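Local coordinates for protein benzyl alcohol dehydrogenase (Acinetobacter calcoaceticus, PDB 1F8F) that oxidises benzyl alcohol, presumably to benzaldehyde, with NAD as coenzyme, as a zinc-containing alcohol dehydrogenase built around a Rossmann fold, at residues A[276-288]-A[303-315]. Residues are numbered along the deposited sequence; the frame is centred on the assembly and turned at random.
Sequences VDALGILGKIAVV and DLLLGGKTILGVV. With NAD (nicotinamide-adenine-dinucleotide), chain F.
In the Rossmann fold of this dehydrogenase, strands 283-287 and 310-313 are the last two strands of the chain's six-stranded parallel sheet, K284 lying beside T310 and A286 beside L312. The hydrogen bonds of the parallel ladder alternate between the two strands: T310 N binds G283 O, I285 N binds T310 O (3.0 Å), L312 N binds I285 O and V287 N binds L312 O (2.7 Å). On one face I285 CG2 lies alongside I311 CG1, while the side chain of V276, from the helix before the strand, crosses that of I311 at about a right angle, CG2 3.8 Å from CG1. Where the strands end, at the coenzyme site, the carboxamide N7N of NAD donates to both V288 O and V314 O, each at 3.3 Å, and V288 CG1 packs against V314 CB. At the other end, where a Schellman motif at G308 follows helix 301-306, L282 N, in the type II turn G280-G283, donates to G307 O (2.7 Å). The buried K309 sends an extended chain past L279 CB; its NZ forms a salt bridge with D303 OD2 (2.6 Å), on the syn side and 24° out of the carboxylate plane, and weak hydrogen bonds to V276 O and L279 O. Beyond T310-L312 an antiparallel strand of the second subunit continues the sheet.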
loop_
_atom_site.group_PDB
_atom_site.type_symbol
_atom_site.label_atom_id
_atom_site.label_comp_id
_atom_site.label_asym_id
_atom_site.label_seq_id
_atom_site.Cartn_x
_atom_site.Cartn_y
_atom_site.Cartn_z
ATOM N N VAL A 276 -18.996 11.443 -8.223
ATOM C CA VAL A 276 -19.063 10.076 -7.669
ATOM C C VAL A 276 -19.824 9.219 -8.650
ATOM O O VAL A 276 -19.308 8.152 -9.021
ATOM C CB VAL A 276 -19.722 10.046 -6.272
ATOM C CG1 VAL A 276 -19.684 8.655 -5.660
ATOM C CG2 VAL A 276 -18.999 10.969 -5.322
ATOM N N ASP A 277 -20.951 9.665 -9.227
ATOM C CA ASP A 277 -21.657 8.864 -10.231
ATOM C C ASP A 277 -20.837 8.509 -11.453
ATOM O O ASP A 277 -21.099 7.492 -12.117
ATOM C CB ASP A 277 -22.890 9.615 -10.790
ATOM C CG ASP A 277 -23.955 9.889 -9.762
ATOM O OD1 ASP A 277 -23.947 9.332 -8.657
ATOM O OD2 ASP A 277 -24.882 10.696 -9.921
ATOM N N ALA A 278 -19.925 9.357 -11.927
ATOM C CA ALA A 278 -19.179 9.048 -13.151
ATOM C C ALA A 278 -17.965 8.159 -12.963
ATOM O O ALA A 278 -17.235 7.834 -13.916
ATOM C CB ALA A 278 -18.718 10.358 -13.808
ATOM N N LEU A 279 -17.612 7.770 -11.768
ATOM C CA LEU A 279 -16.525 6.840 -11.488
ATOM C C LEU A 279 -16.957 5.470 -12.024
ATOM O O LEU A 279 -18.150 5.128 -12.012
ATOM C CB LEU A 279 -16.333 6.809 -9.993
ATOM C CG LEU A 279 -15.810 8.048 -9.283
ATOM C CD1 LEU A 279 -15.739 7.788 -7.787
ATOM C CD2 LEU A 279 -14.451 8.470 -9.823
ATOM N N GLY A 280 -16.001 4.640 -12.462
ATOM C CA GLY A 280 -16.259 3.284 -12.904
ATOM C C GLY A 280 -16.022 2.319 -11.726
ATOM O O GLY A 280 -15.818 2.835 -10.602
ATOM N N ILE A 281 -16.132 1.018 -11.918
ATOM C CA ILE A 281 -15.899 0.067 -10.813
ATOM C C ILE A 281 -14.564 0.339 -10.131
ATOM O O ILE A 281 -13.541 0.524 -10.804
ATOM C CB ILE A 281 -15.919 -1.395 -11.290
ATOM C CG1 ILE A 281 -17.337 -1.727 -11.814
ATOM C CG2 ILE A 281 -15.529 -2.474 -10.267
ATOM C CD1 ILE A 281 -17.282 -2.872 -12.848
ATOM N N LEU A 282 -14.543 0.413 -8.803
ATOM C CA LEU A 282 -13.330 0.632 -8.030
ATOM C C LEU A 282 -12.651 1.981 -8.248
ATOM O O LEU A 282 -11.542 2.232 -7.743
ATOM C CB LEU A 282 -12.300 -0.500 -8.081
ATOM C CG LEU A 282 -12.737 -1.818 -7.431
ATOM C CD1 LEU A 282 -11.754 -2.926 -7.851
ATOM C CD2 LEU A 282 -12.712 -1.712 -5.914
ATOM N N GLY A 283 -13.432 2.937 -8.779
ATOM C CA GLY A 283 -12.928 4.299 -8.972
ATOM C C GLY A 283 -12.761 5.087 -7.695
ATOM O O GLY A 283 -13.331 4.770 -6.622
ATOM N N LYS A 284 -11.970 6.162 -7.762
ATOM C CA LYS A 284 -11.653 7.011 -6.639
ATOM C C LYS A 284 -11.801 8.496 -6.956
ATOM O O LYS A 284 -11.138 8.950 -7.878
ATOM C CB LYS A 284 -10.238 6.733 -6.084
ATOM C CG LYS A 284 -9.931 5.291 -5.736
ATOM C CD LYS A 284 -8.543 5.124 -5.094
ATOM C CE LYS A 284 -8.285 3.620 -5.107
ATOM N NZ LYS A 284 -7.148 3.125 -4.309
ATOM N N ILE A 285 -12.443 9.286 -6.058
ATOM C CA ILE A 285 -12.564 10.708 -6.334
ATOM C C ILE A 285 -11.988 11.497 -5.168
ATOM O O ILE A 285 -12.377 11.262 -4.014
ATOM C CB ILE A 285 -14.018 11.167 -6.637
ATOM C CG1 ILE A 285 -13.999 12.669 -7.062
ATOM C CG2 ILE A 285 -14.970 10.944 -5.488
ATOM C CD1 ILE A 285 -15.247 13.199 -7.760
ATOM N N ALA A 286 -11.027 12.375 -5.379
ATOM C CA ALA A 286 -10.409 13.197 -4.362
ATOM C C ALA A 286 -11.130 14.554 -4.237
ATOM O O ALA A 286 -11.264 15.200 -5.269
ATOM C CB ALA A 286 -8.918 13.462 -4.644
ATOM N N VAL A 287 -11.458 15.049 -3.033
ATOM C CA VAL A 287 -12.168 16.282 -2.860
ATOM C C VAL A 287 -11.293 17.446 -2.438
ATOM O O VAL A 287 -10.862 17.426 -1.295
ATOM C CB VAL A 287 -13.324 16.090 -1.829
ATOM C CG1 VAL A 287 -14.109 17.369 -1.586
ATOM C CG2 VAL A 287 -14.365 15.058 -2.326
ATOM N N VAL A 288 -11.002 18.450 -3.281
ATOM C CA VAL A 288 -10.192 19.582 -2.852
ATOM C C VAL A 288 -10.962 20.900 -2.812
ATOM O O VAL A 288 -10.554 21.886 -2.173
ATOM C CB VAL A 288 -8.895 19.816 -3.677
ATOM C CG1 VAL A 288 -7.934 18.627 -3.545
ATOM C CG2 VAL A 288 -9.070 20.050 -5.176
ATOM N N ASP A 303 -24.914 2.657 -5.306
ATOM C CA ASP A 303 -23.982 2.759 -6.449
ATOM C C ASP A 303 -22.575 2.789 -5.875
ATOM O O ASP A 303 -21.705 2.128 -6.391
ATOM C CB ASP A 303 -24.312 3.987 -7.293
ATOM C CG ASP A 303 -23.255 4.338 -8.317
ATOM O OD1 ASP A 303 -23.300 3.787 -9.431
ATOM O OD2 ASP A 303 -22.398 5.195 -8.052
ATOM N N LEU A 304 -22.354 3.436 -4.761
ATOM C CA LEU A 304 -21.040 3.461 -4.163
ATOM C C LEU A 304 -20.683 2.116 -3.549
ATOM O O LEU A 304 -19.521 1.703 -3.569
ATOM C CB LEU A 304 -21.046 4.562 -3.108
ATOM C CG LEU A 304 -19.860 4.677 -2.156
ATOM C CD1 LEU A 304 -19.274 6.089 -2.171
ATOM C CD2 LEU A 304 -20.216 4.364 -0.705
ATOM N N LEU A 305 -21.702 1.420 -3.038
ATOM C CA LEU A 305 -21.345 0.176 -2.336
ATOM C C LEU A 305 -21.120 -0.924 -3.348
ATOM O O LEU A 305 -20.077 -1.589 -3.332
ATOM C CB LEU A 305 -22.296 -0.012 -1.203
ATOM C CG LEU A 305 -23.368 -1.017 -0.988
ATOM C CD1 LEU A 305 -23.026 -2.442 -1.364
ATOM C CD2 LEU A 305 -23.715 -1.013 0.507
ATOM N N LEU A 306 -22.029 -1.042 -4.311
ATOM C CA LEU A 306 -21.847 -2.062 -5.344
ATOM C C LEU A 306 -20.658 -1.753 -6.245
ATOM O O LEU A 306 -20.026 -2.729 -6.693
ATOM C CB LEU A 306 -23.159 -2.292 -6.049
ATOM C CG LEU A 306 -24.265 -3.290 -5.725
ATOM C CD1 LEU A 306 -23.880 -4.746 -5.531
ATOM C CD2 LEU A 306 -24.994 -2.908 -4.428
ATOM N N GLY A 307 -20.275 -0.501 -6.532
ATOM C CA GLY A 307 -19.109 -0.252 -7.372
ATOM C C GLY A 307 -17.773 -0.324 -6.620
ATOM O O GLY A 307 -16.696 -0.167 -7.220
ATOM N N GLY A 308 -17.765 -0.433 -5.312
ATOM C CA GLY A 308 -16.582 -0.385 -4.445
ATOM C C GLY A 308 -15.811 0.944 -4.500
ATOM O O GLY A 308 -14.564 1.044 -4.440
ATOM N N LYS A 309 -16.613 1.982 -4.697
ATOM C CA LYS A 309 -16.109 3.328 -4.855
ATOM C C LYS A 309 -15.519 3.963 -3.614
ATOM O O LYS A 309 -15.971 3.858 -2.465
ATOM C CB LYS A 309 -17.272 4.166 -5.452
ATOM C CG LYS A 309 -17.616 3.804 -6.898
ATOM C CD LYS A 309 -18.709 4.758 -7.476
ATOM C CE LYS A 309 -19.088 4.183 -8.835
ATOM N NZ LYS A 309 -20.222 4.883 -9.511
ATOM N N THR A 310 -14.500 4.788 -3.805
ATOM C CA THR A 310 -13.875 5.568 -2.753
ATOM C C THR A 310 -14.002 7.096 -2.895
ATOM O O THR A 310 -13.795 7.747 -3.922
ATOM C CB THR A 310 -12.401 5.220 -2.541
ATOM O OG1 THR A 310 -12.220 3.822 -2.543
ATOM C CG2 THR A 310 -11.992 5.813 -1.204
ATOM N N ILE A 311 -14.405 7.709 -1.796
ATOM C CA ILE A 311 -14.554 9.175 -1.768
ATOM C C ILE A 311 -13.528 9.698 -0.751
ATOM O O ILE A 311 -13.644 9.287 0.415
ATOM C CB ILE A 311 -15.957 9.622 -1.373
ATOM C CG1 ILE A 311 -17.144 9.474 -2.334
ATOM C CG2 ILE A 311 -15.985 11.122 -1.170
ATOM C CD1 ILE A 311 -18.445 9.735 -1.519
ATOM N N LEU A 312 -12.550 10.540 -1.080
ATOM C CA LEU A 312 -11.585 11.030 -0.128
ATOM C C LEU A 312 -11.197 12.522 -0.082
ATOM O O LEU A 312 -10.944 13.199 -1.066
ATOM C CB LEU A 312 -10.211 10.323 -0.151
ATOM C CG LEU A 312 -9.289 10.402 -1.337
ATOM C CD1 LEU A 312 -7.826 10.182 -1.036
ATOM C CD2 LEU A 312 -9.741 9.325 -2.340
ATOM N N GLY A 313 -11.077 13.005 1.183
ATOM C CA GLY A 313 -10.739 14.405 1.407
ATOM C C GLY A 313 -9.275 14.767 1.280
ATOM O O GLY A 313 -8.486 14.033 1.920
ATOM N N VAL A 314 -8.891 15.837 0.582
ATOM C CA VAL A 314 -7.469 16.146 0.443
ATOM C C VAL A 314 -7.119 17.618 0.728
ATOM O O VAL A 314 -7.680 18.509 0.082
ATOM C CB VAL A 314 -6.990 15.843 -0.992
ATOM C CG1 VAL A 314 -5.593 16.399 -1.249
ATOM C CG2 VAL A 314 -6.984 14.354 -1.338
ATOM N N VAL A 315 -6.140 17.872 1.575
ATOM C CA VAL A 315 -5.626 19.210 1.911
ATOM C C VAL A 315 -4.226 19.385 1.326
ATOM O O VAL A 315 -3.337 18.548 1.523
ATOM C CB VAL A 315 -5.475 19.449 3.448
ATOM C CG1 VAL A 315 -5.056 20.873 3.839
ATOM C CG2 VAL A 315 -6.758 19.127 4.198
HETATM P PA NAD F . -10.424 28.907 -9.849
HETATM O O1A NAD F . -9.186 29.301 -10.593
HETATM O O2A NAD F . -11.469 29.925 -9.669
HETATM O O5B NAD F . -10.993 27.536 -10.410
HETATM C C5B NAD F . -12.249 26.848 -10.192
HETATM C C4B NAD F . -12.961 26.585 -11.511
HETATM O O4B NAD F . -14.281 26.009 -11.232
HETATM C C3B NAD F . -13.215 27.797 -12.424
HETATM O O3B NAD F . -12.506 27.696 -13.653
HETATM C C2B NAD F . -14.714 27.806 -12.711
HETATM O O2B NAD F . -15.075 28.074 -14.072
HETATM C C1B NAD F . -15.109 26.371 -12.322
HETATM N N9A NAD F . -16.504 26.207 -11.929
HETATM C C8A NAD F . -17.217 26.883 -10.973
HETATM N N7A NAD F . -18.481 26.469 -10.875
HETATM C C5A NAD F . -18.581 25.479 -11.838
HETATM C C6A NAD F . -19.645 24.654 -12.246
HETATM N N6A NAD F . -20.868 24.663 -11.724
HETATM N N1A NAD F . -19.396 23.755 -13.232
HETATM C C2A NAD F . -18.146 23.715 -13.789
HETATM N N3A NAD F . -17.103 24.428 -13.481
HETATM C C4A NAD F . -17.382 25.306 -12.501
HETATM O O3 NAD F . -9.910 28.404 -8.385
HETATM P PN NAD F . -8.587 27.565 -8.089
HETATM O O1N NAD F . -8.375 26.535 -9.123
HETATM O O2N NAD F . -7.455 28.490 -7.935
HETATM O O5D NAD F . -9.021 26.921 -6.660
HETATM C C5D NAD F . -9.897 25.782 -6.649
HETATM C C4D NAD F . -10.590 25.529 -5.359
HETATM O O4D NAD F . -9.781 24.739 -4.430
HETATM C C3D NAD F . -11.229 26.650 -4.530
HETATM O O3D NAD F . -12.348 26.101 -3.808
HETATM C C2D NAD F . -10.111 26.892 -3.507
HETATM O O2D NAD F . -10.498 27.675 -2.389
HETATM C C1D NAD F . -9.881 25.412 -3.164
HETATM N N1N NAD F . -8.569 25.226 -2.554
HETATM C C2N NAD F . -8.434 24.130 -1.764
HETATM C C3N NAD F . -7.197 23.875 -1.205
HETATM C C7N NAD F . -6.915 22.629 -0.294
HETATM O O7N NAD F . -5.796 22.483 0.196
HETATM N N7N NAD F . -7.988 21.776 -0.123
HETATM C C4N NAD F . -6.081 24.721 -1.478
HETATM C C5N NAD F . -6.243 25.404 -2.703
HETATM C C6N NAD F . -7.449 25.717 -3.295
HETATM O O HOH W 1 -23.280 5.639 -11.450
HETATM O O HOH W 2 -12.100 2.569 -4.842
#